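Local coordinates for ferric uptake regulation protein (Pseudomonas aeruginosa, PDB 1MZB) that binds zinc in the crystal and probably represses iron-uptake genes as a ferrous-iron-sensing, DNA-binding dimer, at residues E5-E8 against L9-G13. Numbering follows the deposited sequence.
Sequences ENSE and LRKAG
Arg10 lies alongside Asn6 one helical turn earlier, both side chains pointing the same way. The extended run from CG to NE carries the guanidinium back along the helix until one of its faces meets Asn6 CB, with NH1 3.4 Å from that carbon. Amide and guanidinium planes stand nearly perpendicular, 83° apart, and the two groups are joined through a water that accepts from Asn6 ND2 at 2.7 Å and from Arg10 NH1 at 3.1 Å. One residue on, Lys11 folds back toward Ser7, but its placement is doubtful.

Main-chain hydrogen bonds of the i to i+4 kind run beneath these pairs: Leu9 N donates to Glu5 O at 3.0 Å and Arg10 N to Asn6 O at 2.9 Å. The last, Ala12 N to Glu8 O, is weak, long at 3.2 Å and bent (130°), as Ala12 leaves helical geometry. There Gly13, with positive phi, is the C-prime residue of a Schellman motif, its N bonded to Arg10 O at 2.8 Å while Leu14 N reaches back to Leu9 O.

Leu9 CG lies 3.4 Å from Glu5 O, while the buried side chain packs this first helix onto Arg20 of helix 18-28 and Phe63 of helix 53-66 within the winged-helix DNA-binding domain characteristic of the Fur family. Glu8 OE2 forms a salt bridge with Lys110 of the second subunit, tying this N-terminal helix to the dimer partner.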
loop_
_atom_site.group_PDB
_atom_site.type_symbol
_atom_site.label_atom_id
_atom_site.label_comp_id
_atom_site.label_asym_id
_atom_site.label_seq_id
_atom_site.Cartn_x
_atom_site.Cartn_y
_atom_site.Cartn_z
ATOM N N GLU A 5 8.398 -15.489 -9.664
ATOM C CA GLU A 5 8.251 -16.293 -8.451
ATOM C C GLU A 5 9.581 -16.935 -8.096
ATOM O O GLU A 5 9.945 -17.027 -6.931
ATOM C CB GLU A 5 7.197 -17.395 -8.637
ATOM C CG GLU A 5 5.760 -16.898 -8.691
ATOM C CD GLU A 5 5.349 -16.448 -10.073
ATOM O OE1 GLU A 5 6.225 -15.943 -10.800
ATOM O OE2 GLU A 5 4.155 -16.584 -10.437
ATOM N N ASN A 6 10.309 -17.387 -9.112
ATOM C CA ASN A 6 11.603 -18.013 -8.870
ATOM C C ASN A 6 12.553 -17.041 -8.196
ATOM O O ASN A 6 13.234 -17.403 -7.248
ATOM C CB ASN A 6 12.206 -18.504 -10.185
ATOM C CG ASN A 6 11.466 -19.700 -10.747
ATOM O OD1 ASN A 6 10.329 -19.995 -10.353
ATOM N ND2 ASN A 6 12.102 -20.395 -11.686
ATOM N N SER A 7 12.588 -15.802 -8.679
ATOM C CA SER A 7 13.467 -14.802 -8.099
ATOM C C SER A 7 13.069 -14.530 -6.661
ATOM O O SER A 7 13.922 -14.440 -5.783
ATOM C CB SER A 7 13.428 -13.495 -8.901
ATOM O OG SER A 7 13.756 -13.739 -10.260
ATOM N N GLU A 8 11.767 -14.426 -6.406
ATOM C CA GLU A 8 11.317 -14.161 -5.046
ATOM C C GLU A 8 11.763 -15.247 -4.093
ATOM O O GLU A 8 12.229 -14.963 -2.991
ATOM C CB GLU A 8 9.798 -14.035 -5.016
ATOM C CG GLU A 8 9.306 -12.822 -5.760
ATOM C CD GLU A 8 7.813 -12.653 -5.624
ATOM O OE1 GLU A 8 7.086 -13.542 -6.101
ATOM O OE2 GLU A 8 7.381 -11.641 -5.031
ATOM N N LEU A 9 11.625 -16.493 -4.525
ATOM C CA LEU A 9 12.022 -17.634 -3.711
ATOM C C LEU A 9 13.534 -17.675 -3.475
ATOM O O LEU A 9 13.985 -17.944 -2.363
ATOM C CB LEU A 9 11.556 -18.935 -4.371
ATOM C CG LEU A 9 10.048 -19.219 -4.357
ATOM C CD1 LEU A 9 9.765 -20.522 -5.102
ATOM C CD2 LEU A 9 9.549 -19.340 -2.897
ATOM N N ARG A 10 14.324 -17.402 -4.514
ATOM C CA ARG A 10 15.782 -17.423 -4.360
ATOM C C ARG A 10 16.258 -16.298 -3.456
ATOM O O ARG A 10 17.061 -16.527 -2.550
ATOM C CB ARG A 10 16.454 -17.356 -5.731
ATOM C CG ARG A 10 16.233 -18.642 -6.503
ATOM C CD ARG A 10 16.630 -18.563 -7.953
ATOM N NE ARG A 10 16.364 -19.841 -8.604
ATOM C CZ ARG A 10 15.874 -19.972 -9.833
ATOM N NH1 ARG A 10 15.592 -18.895 -10.558
ATOM N NH2 ARG A 10 15.661 -21.184 -10.333
ATOM N N LYS A 11 15.750 -15.091 -3.683
ATOM C CA LYS A 11 16.107 -13.948 -2.849
ATOM C C LYS A 11 15.818 -14.251 -1.379
ATOM O O LYS A 11 16.468 -13.689 -0.491
ATOM C CB LYS A 11 15.313 -12.708 -3.255
ATOM C CG LYS A 11 15.963 -11.811 -4.303
ATOM C CD LYS A 11 15.785 -12.315 -5.740
ATOM C CE LYS A 11 16.773 -13.420 -6.103
ATOM N NZ LYS A 11 16.499 -14.006 -7.455
ATOM N N ALA A 12 14.853 -15.140 -1.131
ATOM C CA ALA A 12 14.463 -15.523 0.226
ATOM C C ALA A 12 15.210 -16.752 0.743
ATOM O O ALA A 12 14.818 -17.344 1.749
ATOM C CB ALA A 12 12.951 -15.771 0.284
ATOM N N GLY A 13 16.289 -17.131 0.060
ATOM C CA GLY A 13 17.073 -18.282 0.477
ATOM C C GLY A 13 16.305 -19.585 0.490
ATOM O O GLY A 13 16.601 -20.493 1.282
HETATM O O HOH W 1 13.776 -18.745 -13.106
#